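Local coordinates for protein malonate decarboxylase subunit alpha (Acinetobacter baumannii ATCC 17978, PDB 6MPR) that probably serves as the transferase subunit of malonate decarboxylase, exchanging acetyl for malonyl on the acyl carrier protein during malonate breakdown, at residues L209-D213 with D343-R347; H319-T323 with S348-Q354; T368-G373 with T444-D450. All blocks are in the same frame, centred on the assembly; numbering follows the deposited sequence. Where two conformers were deposited one is given.

Interaction 1: L209-D213 with D343-R347; sequences LPRVD and DGALR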
ATOM      1  N   LEU A 209     -16.816 -20.297  16.230  1.00 15.74           N
ATOM      2  CA  LEU A 209     -15.749 -19.320  16.100  1.00 12.11           C
ATOM      3  C   LEU A 209     -16.275 -17.937  16.468  1.00 16.98           C
ATOM      4  O   LEU A 209     -17.407 -17.593  16.124  1.00 15.91           O
ATOM      5  CB  LEU A 209     -15.196 -19.272  14.678  1.00 13.17           C
ATOM      6  CG  LEU A 209     -14.682 -20.539  14.005  1.00 22.03           C
ATOM      7  CD1 LEU A 209     -14.161 -20.184  12.612  1.00 20.97           C
ATOM      8  CD2 LEU A 209     -13.588 -21.153  14.800  1.00 21.85           C
ATOM      9  N   PRO A 210     -15.483 -17.130  17.161  1.00 14.11           N
ATOM     10  CA  PRO A 210     -15.902 -15.741  17.408  1.00 15.90           C
ATOM     11  C   PRO A 210     -16.236 -15.006  16.117  1.00 16.11           C
ATOM     12  O   PRO A 210     -17.268 -14.325  16.031  1.00 14.91           O
ATOM     13  CB  PRO A 210     -14.690 -15.157  18.139  1.00 17.08           C
ATOM     14  CG  PRO A 210     -14.125 -16.376  18.892  1.00 16.80           C
ATOM     15  CD  PRO A 210     -14.248 -17.484  17.878  1.00 15.56           C
ATOM     16  N   ARG A 211     -15.402 -15.181  15.097  1.00 17.17           N
ATOM     17  CA  ARG A 211     -15.703 -14.758  13.737  1.00 15.00           C
ATOM     18  C   ARG A 211     -14.789 -15.541  12.807  1.00 11.20           C
ATOM     19  O   ARG A 211     -13.827 -16.180  13.248  1.00 13.76           O
ATOM     20  CB  ARG A 211     -15.501 -13.254  13.564  1.00 11.95           C
ATOM     21  CG  ARG A 211     -14.056 -12.819  13.810  1.00 11.54           C
ATOM     22  CD  ARG A 211     -13.879 -11.307  13.633  1.00 14.49           C
ATOM     23  NE  ARG A 211     -12.476 -10.926  13.702  1.00 13.60           N
ATOM     24  CZ  ARG A 211     -11.930 -10.216  14.679  1.00 14.18           C
ATOM     25  NH1 ARG A 211     -12.685  -9.780  15.693  1.00 11.59           N
ATOM     26  NH2 ARG A 211     -10.629  -9.933  14.632  1.00 10.79           N
ATOM     27  N   VAL A 212     -15.067 -15.445  11.508  1.00 11.86           N
ATOM     28  CA  VAL A 212     -14.204 -16.014  10.481  1.00  9.88           C
ATOM     29  C   VAL A 212     -13.319 -14.895   9.950  1.00 10.16           C
ATOM     30  O   VAL A 212     -13.815 -13.935   9.349  1.00 13.86           O
ATOM     31  CB  VAL A 212     -15.010 -16.662   9.339  1.00 11.97           C
ATOM     32  CG1 VAL A 212     -14.057 -17.209   8.287  1.00 11.58           C
ATOM     33  CG2 VAL A 212     -15.913 -17.789   9.873  1.00 12.79           C
ATOM     34  N   ASP A 213     -12.014 -15.017  10.171  1.00  9.05           N
ATOM     35  CA  ASP A 213     -11.040 -14.083   9.615  1.00  9.24           C
ATOM     36  C   ASP A 213     -10.418 -14.584   8.325  1.00 10.97           C
ATOM     37  O   ASP A 213     -10.067 -13.771   7.459  1.00 13.41           O
ATOM     38  CB  ASP A 213      -9.931 -13.824  10.632  1.00  8.18           C
ATOM     39  CG  ASP A 213     -10.401 -12.992  11.804  1.00 13.14           C
ATOM     40  OD1 ASP A 213     -10.819 -11.849  11.567  1.00 11.98           O
ATOM     41  OD2 ASP A 213     -10.348 -13.465  12.955  1.00 12.42           O
ATOM     42  N   ASP A 343     -18.163  -9.580  17.331  1.00 22.93           N
ATOM     43  CA  ASP A 343     -17.858 -10.474  18.441  1.00 22.27           C
ATOM     44  C   ASP A 343     -17.242  -9.736  19.630  1.00 22.36           C
ATOM     45  O   ASP A 343     -17.293 -10.244  20.759  1.00 22.89           O
ATOM     46  CB  ASP A 343     -16.917 -11.590  17.972  1.00 21.40           C
ATOM     47  CG  ASP A 343     -15.506 -11.084  17.649  1.00 22.03           C
ATOM     48  OD1 ASP A 343     -15.284 -10.590  16.530  1.00 17.15           O
ATOM     49  OD2 ASP A 343     -14.612 -11.180  18.521  1.00 25.10           O
ATOM     50  N   GLY A 344     -16.656  -8.560  19.410  1.00 15.71           N
ATOM     51  CA  GLY A 344     -16.064  -7.766  20.472  1.00 11.55           C
ATOM     52  C   GLY A 344     -14.559  -7.575  20.378  1.00 15.95           C
ATOM     53  O   GLY A 344     -14.039  -6.585  20.911  1.00 15.85           O
ATOM     54  N   ALA A 345     -13.832  -8.466  19.708  1.00 13.15           N
ATOM     55  CA  ALA A 345     -12.372  -8.461  19.769  1.00 11.96           C
ATOM     56  C   ALA A 345     -11.732  -7.631  18.647  1.00 10.69           C
ATOM     57  O   ALA A 345     -12.264  -7.523  17.535  1.00 13.29           O
ATOM     58  CB  ALA A 345     -11.836  -9.894  19.709  1.00 15.69           C
ATOM     59  N   LEU A 346     -10.561  -7.062  18.961  1.00 11.07           N
ATOM     60  CA  LEU A 346      -9.741  -6.342  17.992  1.00  8.66           C
ATOM     61  C   LEU A 346      -9.587  -7.114  16.685  1.00 10.13           C
ATOM     62  O   LEU A 346      -9.453  -8.340  16.683  1.00 14.27           O
ATOM     63  CB  LEU A 346      -8.350  -6.092  18.592  1.00 11.62           C
ATOM     64  CG  LEU A 346      -7.256  -5.433  17.736  1.00 13.82           C
ATOM     65  CD1 LEU A 346      -7.620  -3.985  17.388  1.00 13.82           C
ATOM     66  CD2 LEU A 346      -5.864  -5.503  18.414  1.00 13.33           C
ATOM     67  N   ARG A 347      -9.580  -6.377  15.568  1.00  9.26           N
ATOM     68  CA  ARG A 347      -9.160  -6.891  14.259  1.00 11.09           C
ATOM     69  C   ARG A 347      -7.966  -6.049  13.817  1.00 12.17           C
ATOM     70  O   ARG A 347      -8.131  -4.921  13.339  1.00 14.51           O
ATOM     71  CB  ARG A 347     -10.304  -6.834  13.241  1.00 11.42           C
ATOM     72  CG  ARG A 347      -9.917  -6.886  11.776  1.00 20.45           C
ATOM     73  CD  ARG A 347      -9.931  -8.298  11.157  1.00 14.95           C
ATOM     74  NE  ARG A 347      -9.644  -8.208   9.720  1.00 15.35           N
ATOM     75  CZ  ARG A 347      -9.533  -9.237   8.880  1.00 15.31           C
ATOM     76  NH1 ARG A 347      -9.693 -10.495   9.304  1.00 12.12           N
ATOM     77  NH2 ARG A 347      -9.257  -9.003   7.602  1.00 14.47           N
TER
HETATM   78  O   HOH W   1      -9.372 -11.503   6.005  1.00 19.07           O
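The R211 guanidinium has acceptors along its edge, D213 OD1 at NE, D343 OD1 and A345 O at NH1, and L346 O at NH2, while the backbone of R347 comes up obliquely. D213 OD1 also lies at the edge of the R347 guanidinium, at NH1, while water 1 joins R347 NH2 to D213 O. CG of R211 lies between backbone N and carbonyl carbon (chi1 62°), and the chain runs extended past D343 to the carbonyls of A345 and L346. R211 NH1 reaches the syn lone pair of D343 OD1 at 2.8 Å, and meets A345 O at 2.9 Å from above the carbonyl plane. The bond from R211 NH2 to L346 O, 2.9 Å, is almost straight at 177°. D343 OD2 takes A345 N in an Asx turn, which helps orient this acid. D213 OD1 receives two donors, R211 NE at 2.9 Å on its syn side and R347 NH1 at 2.9 Å on its anti side; OD2 accepts from the backbone N of T174 and G175. R347 NE turns to E186 of the second subunit, whose F190 packs on both arginines. Carboxylates lie between and around both cations, which should balance charge in this partly buried network.

Interaction 2: H319-T323 with S348-Q354; sequences HCFGT and SNRMMCQ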
ATOM      1  N   HIS A 319      -6.090   2.423  14.449  1.00  8.21           N
ATOM      2  CA  HIS A 319      -6.036   1.202  13.653  1.00 10.97           C
ATOM      3  C   HIS A 319      -4.705   0.507  13.917  1.00  7.27           C
ATOM      4  O   HIS A 319      -3.669   1.168  14.000  1.00 10.54           O
ATOM      5  CB  HIS A 319      -6.180   1.503  12.160  1.00  8.82           C
ATOM      6  CG  HIS A 319      -6.414   0.275  11.348  1.00  8.94           C
ATOM      7  ND1 HIS A 319      -5.391  -0.395  10.709  1.00 10.54           N
ATOM      8  CD2 HIS A 319      -7.532  -0.466  11.156  1.00  8.52           C
ATOM      9  CE1 HIS A 319      -5.879  -1.471  10.119  1.00  7.97           C
ATOM     10  NE2 HIS A 319      -7.174  -1.544  10.383  1.00  8.51           N
ATOM     11  N   CYS A 320      -4.730  -0.826  14.043  1.00 10.57           N
ATOM     12  CA  CYS A 320      -3.620  -1.581  14.624  1.00  8.38           C
ATOM     13  C   CYS A 320      -2.997  -2.544  13.624  1.00  7.39           C
ATOM     14  O   CYS A 320      -3.713  -3.220  12.882  1.00 11.45           O
ATOM     15  CB  CYS A 320      -4.077  -2.407  15.831  1.00  7.26           C
ATOM     16  SG  CYS A 320      -4.703  -1.443  17.207  1.00  9.80           S
ATOM     17  N   PHE A 321      -1.648  -2.627  13.654  1.00  6.79           N
ATOM     18  CA  PHE A 321      -0.928  -3.649  12.902  1.00 12.08           C
ATOM     19  C   PHE A 321      -1.082  -5.030  13.531  1.00  9.81           C
ATOM     20  O   PHE A 321      -1.049  -6.042  12.820  1.00 10.57           O
ATOM     21  CB  PHE A 321       0.563  -3.315  12.841  1.00 12.47           C
ATOM     22  CG  PHE A 321       0.877  -1.883  12.521  1.00 12.30           C
ATOM     23  CD1 PHE A 321       0.949  -1.451  11.207  1.00  9.88           C
ATOM     24  CD2 PHE A 321       1.122  -0.979  13.539  1.00 11.06           C
ATOM     25  CE1 PHE A 321       1.274  -0.136  10.911  1.00  8.81           C
ATOM     26  CE2 PHE A 321       1.443   0.342  13.258  1.00 11.62           C
ATOM     27  CZ  PHE A 321       1.507   0.772  11.948  1.00  9.69           C
ATOM     28  N   GLY A 322      -1.241  -5.077  14.851  1.00  9.44           N
ATOM     29  CA  GLY A 322      -1.314  -6.287  15.644  1.00  8.59           C
ATOM     30  C   GLY A 322      -1.895  -5.954  17.002  1.00 13.90           C
ATOM     31  O   GLY A 322      -2.316  -4.826  17.254  1.00 13.14           O
ATOM     32  N   THR A 323      -1.896  -6.946  17.883  1.00 12.48           N
ATOM     33  CA  THR A 323      -2.375  -6.774  19.248  1.00 16.84           C
ATOM     34  C   THR A 323      -1.261  -6.214  20.132  1.00  9.83           C
ATOM     35  O   THR A 323      -0.165  -5.879  19.671  1.00 10.84           O
ATOM     36  CB  THR A 323      -2.864  -8.113  19.811  1.00 19.27           C
ATOM     37  OG1 THR A 323      -3.655  -7.875  20.970  1.00 20.07           O
ATOM     38  CG2 THR A 323      -1.672  -9.010  20.212  1.00 17.11           C
ATOM     39  N   SER A 348      -6.763  -6.569  14.032  1.00 12.58           N
ATOM     40  CA  SER A 348      -5.598  -5.944  13.438  1.00  9.85           C
ATOM     41  C   SER A 348      -5.512  -6.332  11.968  1.00  9.62           C
ATOM     42  O   SER A 348      -6.163  -7.271  11.501  1.00  9.94           O
ATOM     43  CB  SER A 348      -4.330  -6.372  14.156  1.00 12.01           C
ATOM     44  OG  SER A 348      -4.268  -7.779  14.226  1.00 12.23           O
ATOM     45  N   ASN A 349      -4.705  -5.580  11.231  1.00  9.93           N
ATOM     46  CA  ASN A 349      -4.506  -5.874   9.823  1.00  8.98           C
ATOM     47  C   ASN A 349      -3.231  -5.131   9.430  1.00 10.54           C
ATOM     48  O   ASN A 349      -3.283  -3.930   9.170  1.00  8.67           O
ATOM     49  CB  ASN A 349      -5.716  -5.424   9.010  1.00  8.95           C
ATOM     50  CG  ASN A 349      -5.619  -5.782   7.542  1.00 10.54           C
ATOM     51  OD1 ASN A 349      -4.530  -5.809   6.963  1.00 11.03           O
ATOM     52  ND2 ASN A 349      -6.776  -6.041   6.920  1.00  9.14           N
ATOM     53  N   ARG A 350      -2.097  -5.843   9.413  1.00  8.62           N
ATOM     54  CA  ARG A 350      -0.823  -5.142   9.227  1.00  8.96           C
ATOM     55  C   ARG A 350      -0.733  -4.514   7.841  1.00  9.93           C
ATOM     56  O   ARG A 350      -0.242  -3.384   7.699  1.00  8.59           O
ATOM     57  CB  ARG A 350       0.370  -6.077   9.492  1.00 11.49           C
ATOM     58  CG  ARG A 350       1.739  -5.414   9.177  1.00  8.89           C
ATOM     59  CD  ARG A 350       2.913  -6.102   9.884  1.00  8.51           C
ATOM     60  NE  ARG A 350       2.985  -5.707  11.292  1.00 12.49           N
ATOM     61  CZ  ARG A 350       2.725  -6.505  12.325  1.00 10.86           C
ATOM     62  NH1 ARG A 350       2.400  -7.771  12.127  1.00  9.51           N
ATOM     63  NH2 ARG A 350       2.801  -6.041  13.571  1.00 12.28           N
ATOM     64  N   MET A 351      -1.224  -5.201   6.808  1.00  8.19           N
ATOM     65  CA  MET A 351      -1.190  -4.610   5.470  0.56 10.07           C
ATOM     66  C   MET A 351      -2.001  -3.319   5.416  1.00  9.41           C
ATOM     67  O   MET A 351      -1.532  -2.294   4.894  1.00  7.71           O
ATOM     68  CB  MET A 351      -1.699  -5.595   4.419  0.56 11.10           C
ATOM     69  CG  MET A 351      -1.811  -4.931   3.045  0.56 10.64           C
ATOM     70  SD  MET A 351      -1.411  -5.969   1.645  0.56 35.17           S
ATOM     71  CE  MET A 351      -2.965  -6.764   1.296  0.56 36.79           C
ATOM     72  N   MET A 352      -3.226  -3.341   5.953  1.00  9.03           N
ATOM     73  CA  MET A 352      -4.075  -2.152   5.883  1.00 10.84           C
ATOM     74  C   MET A 352      -3.514  -1.016   6.725  1.00 11.04           C
ATOM     75  O   MET A 352      -3.548   0.157   6.315  1.00  8.91           O
ATOM     76  CB  MET A 352      -5.499  -2.511   6.309  1.00  8.08           C
ATOM     77  CG  MET A 352      -6.517  -1.375   6.262  1.00 11.66           C
ATOM     78  SD  MET A 352      -8.136  -2.030   6.755  1.00 16.05           S
ATOM     79  CE  MET A 352      -8.572  -2.943   5.274  1.00 12.55           C
ATOM     80  N   CYS A 353      -2.970  -1.353   7.891  1.00  8.53           N
ATOM     81  CA  CYS A 353      -2.437  -0.333   8.778  1.00  9.54           C
ATOM     82  C   CYS A 353      -1.163   0.280   8.204  1.00  8.25           C
ATOM     83  O   CYS A 353      -0.977   1.495   8.265  1.00  8.95           O
ATOM     84  CB  CYS A 353      -2.177  -0.952  10.148  1.00  7.75           C
ATOM     85  SG  CYS A 353      -2.055   0.222  11.477  1.00 10.51           S
ATOM     86  N   GLN A 354      -0.270  -0.550   7.652  1.00  7.91           N
ATOM     87  CA  GLN A 354       0.926  -0.013   6.994  1.00  9.73           C
ATOM     88  C   GLN A 354       0.560   0.851   5.793  1.00  7.15           C
ATOM     89  O   GLN A 354       1.173   1.900   5.567  1.00  8.55           O
ATOM     90  CB  GLN A 354       1.840  -1.153   6.559  1.00 12.46           C
ATOM     91  CG  GLN A 354       2.674  -1.756   7.674  1.00  9.85           C
ATOM     92  CD  GLN A 354       3.833  -0.873   8.066  1.00  9.83           C
ATOM     93  OE1 GLN A 354       4.418  -0.196   7.220  1.00  9.50           O
ATOM     94  NE2 GLN A 354       4.175  -0.871   9.349  1.00 10.48           N
TER
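The chain leaving strand 317-319 passes the start of helix 350-359 with CA of F321 4.0 Å from CA of R350, and the N349 N to C320 O hydrogen bond (3.0 Å) ties the two backbones. C353 is gripped from two directions. With SG anti to the backbone N (chi1 -160°), the sulfur stands over the centre of the F321 ring, 3.4 Å from its centroid and only 14° off the normal, a Cys sulfur-aromatic contact. H319 ND1 donates to the same SG at 3.5 Å, a usual length for a sulfur acceptor, while C353 CB touches the edge of the imidazole. M352 crosses H319 at about a right angle, its SD obliquely placed 3.8 Å from H319 NE2; F339 stacks edge-to-face with this histidine. N349 is the N-cap: its OD1 accepts from M352 N, and its ND2 bonds E186 of the second subunit. The contact lies in the beta-alpha-beta crossover from strand 317-319 to strand 363-366, parallel strands of one sheet, with helix 350-359 leading into the second. R350 bends at chi3 (-78°) and lays a guanidinium face against F321 O, with R350 NH2 3.6 Å from F321 CB; NH1 pairs with E179 and D180. Q354 crosses the F321 ring at about a right angle, Q354 NE2 lying obliquely 3.4 Å from F321 CE1, while OE1 bonds N393. S348 CB presses on G322 CA at 3.4 Å, its OG bonded to P176 O and E179 N.

Interaction 3: T368-G373 with T444-D450; sequences TLQVDG and TFVDRLD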
ATOM      1  N   THR A 368      16.716   5.523  15.248  1.00 23.89           N
ATOM      2  CA  THR A 368      17.651   4.770  14.426  1.00 22.20           C
ATOM      3  C   THR A 368      18.957   4.661  15.193  1.00 19.40           C
ATOM      4  O   THR A 368      19.166   5.361  16.187  1.00 26.35           O
ATOM      5  CB  THR A 368      17.859   5.461  13.092  1.00 29.93           C
ATOM      6  OG1 THR A 368      18.773   4.706  12.306  1.00 25.98           O
ATOM      7  CG2 THR A 368      18.442   6.825  13.317  1.00 31.23           C
ATOM      8  N   LEU A 369      19.840   3.761  14.744  1.00 12.19           N
ATOM      9  CA  LEU A 369      21.111   3.681  15.456  1.00 12.53           C
ATOM     10  C   LEU A 369      22.164   4.605  14.870  1.00 12.78           C
ATOM     11  O   LEU A 369      22.993   5.131  15.618  1.00 15.96           O
ATOM     12  CB  LEU A 369      21.661   2.247  15.477  1.00 16.90           C
ATOM     13  CG  LEU A 369      20.848   1.230  16.272  1.00 26.27           C
ATOM     14  CD1 LEU A 369      21.559  -0.121  16.266  1.00 23.49           C
ATOM     15  CD2 LEU A 369      20.604   1.730  17.692  1.00 23.82           C
ATOM     16  N   GLN A 370      22.172   4.790  13.544  1.00 15.49           N
ATOM     17  CA  GLN A 370      23.188   5.599  12.881  1.00 16.99           C
ATOM     18  C   GLN A 370      22.553   6.571  11.895  1.00 12.21           C
ATOM     19  O   GLN A 370      21.564   6.246  11.239  1.00 11.69           O
ATOM     20  CB  GLN A 370      24.199   4.726  12.142  1.00 16.85           C
ATOM     21  CG  GLN A 370      25.175   3.993  13.055  1.00 18.29           C
ATOM     22  CD  GLN A 370      26.349   3.423  12.281  1.00 13.67           C
ATOM     23  OE1 GLN A 370      26.246   3.189  11.074  1.00 14.86           O
ATOM     24  NE2 GLN A 370      27.479   3.242  12.957  1.00 14.30           N
ATOM     25  N   VAL A 371      23.126   7.767  11.821  1.00 17.88           N
ATOM     26  CA  VAL A 371      22.696   8.837  10.924  1.00 15.56           C
ATOM     27  C   VAL A 371      23.967   9.489  10.404  1.00 15.42           C
ATOM     28  O   VAL A 371      24.850   9.822  11.198  1.00 15.70           O
ATOM     29  CB  VAL A 371      21.811   9.875  11.646  1.00 17.70           C
ATOM     30  CG1 VAL A 371      21.386  11.011  10.707  1.00 12.58           C
ATOM     31  CG2 VAL A 371      20.583   9.204  12.249  1.00 16.89           C
ATOM     32  N   ASP A 372      24.085   9.652   9.088  1.00 15.61           N
ATOM     33  CA  ASP A 372      25.275  10.299   8.560  1.00 16.58           C
ATOM     34  C   ASP A 372      24.998  11.780   8.263  1.00 17.41           C
ATOM     35  O   ASP A 372      23.926  12.315   8.565  1.00 14.72           O
ATOM     36  CB  ASP A 372      25.833   9.524   7.355  1.00 18.15           C
ATOM     37  CG  ASP A 372      25.050   9.730   6.061  1.00 20.28           C
ATOM     38  OD1 ASP A 372      24.089  10.515   6.015  1.00 15.62           O
ATOM     39  OD2 ASP A 372      25.447   9.093   5.055  1.00 17.12           O
ATOM     40  N   GLY A 373      26.002  12.457   7.695  1.00 20.58           N
ATOM     41  CA  GLY A 373      25.951  13.905   7.525  1.00 18.96           C
ATOM     42  C   GLY A 373      24.900  14.394   6.543  1.00 22.74           C
ATOM     43  O   GLY A 373      24.577  15.590   6.539  1.00 19.94           O
ATOM     44  N   THR A 444      25.506   8.357  17.585  1.00 14.87           N
ATOM     45  CA  THR A 444      24.479   8.178  16.573  1.00 14.11           C
ATOM     46  C   THR A 444      24.911   8.786  15.252  1.00 15.34           C
ATOM     47  O   THR A 444      24.725   8.187  14.182  1.00 17.17           O
ATOM     48  CB  THR A 444      23.174   8.816  17.027  1.00 13.78           C
ATOM     49  OG1 THR A 444      22.773   8.225  18.268  1.00 16.91           O
ATOM     50  CG2 THR A 444      22.111   8.611  15.975  1.00 18.74           C
ATOM     51  N   PHE A 445      25.508   9.960  15.311  1.00 14.75           N
ATOM     52  CA  PHE A 445      25.910  10.682  14.118  1.00 18.30           C
ATOM     53  C   PHE A 445      27.331  10.276  13.754  1.00 15.85           C
ATOM     54  O   PHE A 445      28.252  10.401  14.574  1.00 17.72           O
ATOM     55  CB  PHE A 445      25.756  12.185  14.355  1.00 15.35           C
ATOM     56  CG  PHE A 445      24.328  12.590  14.544  1.00 16.93           C
ATOM     57  CD1 PHE A 445      23.495  12.757  13.444  1.00 17.12           C
ATOM     58  CD2 PHE A 445      23.791  12.723  15.817  1.00 18.09           C
ATOM     59  CE1 PHE A 445      22.166  13.095  13.603  1.00 16.78           C
ATOM     60  CE2 PHE A 445      22.456  13.052  15.986  1.00 18.50           C
ATOM     61  CZ  PHE A 445      21.643  13.246  14.875  1.00 17.13           C
ATOM     62  N   VAL A 446      27.493   9.750  12.538  1.00 15.30           N
ATOM     63  CA  VAL A 446      28.750   9.192  12.054  1.00 17.70           C
ATOM     64  C   VAL A 446      29.050   9.749  10.671  1.00 19.83           C
ATOM     65  O   VAL A 446      28.140  10.049   9.894  1.00 16.59           O
ATOM     66  CB  VAL A 446      28.716   7.652  11.985  1.00 19.99           C
ATOM     67  CG1 VAL A 446      28.561   7.051  13.373  1.00 22.72           C
ATOM     68  CG2 VAL A 446      27.594   7.193  11.050  1.00 19.84           C
ATOM     69  N   ASP A 447      30.345   9.861  10.356  1.00 19.37           N
ATOM     70  CA  ASP A 447      30.740  10.277   9.014  1.00 20.53           C
ATOM     71  C   ASP A 447      30.355   9.242   7.963  1.00 18.81           C
ATOM     72  O   ASP A 447      30.029   9.605   6.824  1.00 21.70           O
ATOM     73  CB  ASP A 447      32.248  10.531   8.964  1.00 22.61           C
ATOM     74  CG  ASP A 447      32.669  11.757   9.755  1.00 33.06           C
ATOM     75  OD1 ASP A 447      31.871  12.715   9.850  1.00 32.65           O
ATOM     76  OD2 ASP A 447      33.806  11.764  10.276  1.00 35.42           O
ATOM     77  N   ARG A 448      30.385   7.960   8.315  1.00 17.89           N
ATOM     78  CA  ARG A 448      30.122   6.886   7.365  1.00 16.05           C
ATOM     79  C   ARG A 448      29.267   5.820   8.032  1.00 16.52           C
ATOM     80  O   ARG A 448      29.644   5.286   9.081  1.00 17.37           O
ATOM     81  CB  ARG A 448      31.440   6.271   6.869  1.00 17.58           C
ATOM     82  CG  ARG A 448      31.312   5.064   5.958  1.00 20.97           C
ATOM     83  CD  ARG A 448      32.672   4.393   5.786  1.00 24.99           C
ATOM     84  NE  ARG A 448      32.629   3.236   4.885  1.00 24.19           N
ATOM     85  CZ  ARG A 448      32.752   3.327   3.566  1.00 29.03           C
ATOM     86  NH1 ARG A 448      32.925   4.520   2.999  1.00 25.93           N
ATOM     87  NH2 ARG A 448      32.700   2.234   2.811  1.00 26.43           N
ATOM     88  N   LEU A 449      28.121   5.511   7.426  1.00 15.66           N
ATOM     89  CA  LEU A 449      27.270   4.446   7.939  1.00 14.07           C
ATOM     90  C   LEU A 449      27.970   3.093   7.850  1.00 15.73           C
ATOM     91  O   LEU A 449      28.579   2.758   6.828  1.00 17.61           O
ATOM     92  CB  LEU A 449      25.958   4.392   7.159  1.00 13.41           C
ATOM     93  CG  LEU A 449      24.962   5.541   7.270  1.00 14.31           C
ATOM     94  CD1 LEU A 449      23.740   5.236   6.429  1.00 15.71           C
ATOM     95  CD2 LEU A 449      24.553   5.805   8.724  1.00 16.35           C
ATOM     96  N   ASP A 450      27.876   2.307   8.933  1.00 16.10           N
ATOM     97  CA  ASP A 450      28.320   0.911   8.888  1.00 19.38           C
ATOM     98  C   ASP A 450      27.692   0.170   7.722  1.00 15.25           C
ATOM     99  O   ASP A 450      28.267  -0.803   7.216  1.00 16.87           O
ATOM    100  CB  ASP A 450      27.920   0.150  10.164  1.00 16.95           C
ATOM    101  CG  ASP A 450      28.815   0.426  11.355  1.00 18.73           C
ATOM    102  OD1 ASP A 450      29.484   1.479  11.424  1.00 19.76           O
ATOM    103  OD2 ASP A 450      28.823  -0.446  12.251  1.00 23.27           O
TER
HETATM  104  O   HOH W   2      27.460   7.150   5.159  1.00 15.48           O
HETATM  105  O   HOH W   3      28.657  11.866   6.548  1.00 20.65           O
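Q370 lies over L449 and reaches D450, its CB packed against L449 CD2 at 3.6 Å and its amide facing the chain as it nears helix 450-458. The backbones beneath form a single parallel beta bridge between V371 and F445: V371 N donates to T444 O at 2.9 Å and V446 N to V371 O at 3.0 Å. CA-H...O contacts flank these bonds, among them F445 CA to V371 O and D372 CA to V446 O. The bridge joins the short strand 370-371, which follows strand 363-366, to the loop after strand 429-433; strands 363-366 and 429-433 are parallel neighbours in the mixed sheet, and strand 370-371 pairs with strand 377-378 in antiparallel fashion as well. With its outer chain straight (chi2 -166°), Q370 presents both ends of its amide to one residue. Q370 OE1 uses an in-plane lone pair to accept from D450 N at 2.8 Å, and Q370 NE2 gives a hydrogen to D450 OD1 at 3.1 Å, from above the carboxylate, the two planes standing 84° apart. This pair of bonds fixes the amide's rotation; D450 OD2 is taken by K382 N. V371 and F445 run alongside each other in the same direction, and V371 CG1 touches F445 CE1 at 3.7 Å at an oblique angle to the ring, whose other neighbours include I506 and L475. T444 sets its CG2 methyl beside V371 CG2, with its OG1 bonded to E435 O and Q438 NE2. D372 OD1 accepts from M374 N and H376 N, and L423 of the second subunit packs on this residue. Water 3 joins G373 N to D447 O, and water 2 links D372 OD2, at 2.8 Å, to L449 N.

In the fold
Interactions 1 and 2 cross along the chain: 343-347 runs straight into 348-354, their centres are 15 Å apart, and L346 packs on C320, G322 and T323. Interaction 3 follows later, about 44 Å from the centre of interaction 1 and 30 Å from that of interaction 2, and touches neither. Interaction 1 joins a loop before strand 221-224 of the parallel sheet to the loop preceding helix 350-359, so it bridges the two large sheet regions. Interactions 2 and 3 lie before and after strand 363-366 of the mixed sheet. All three also reach the second subunit, so the fold's internal ties and its dimer interface are built partly from the same segments.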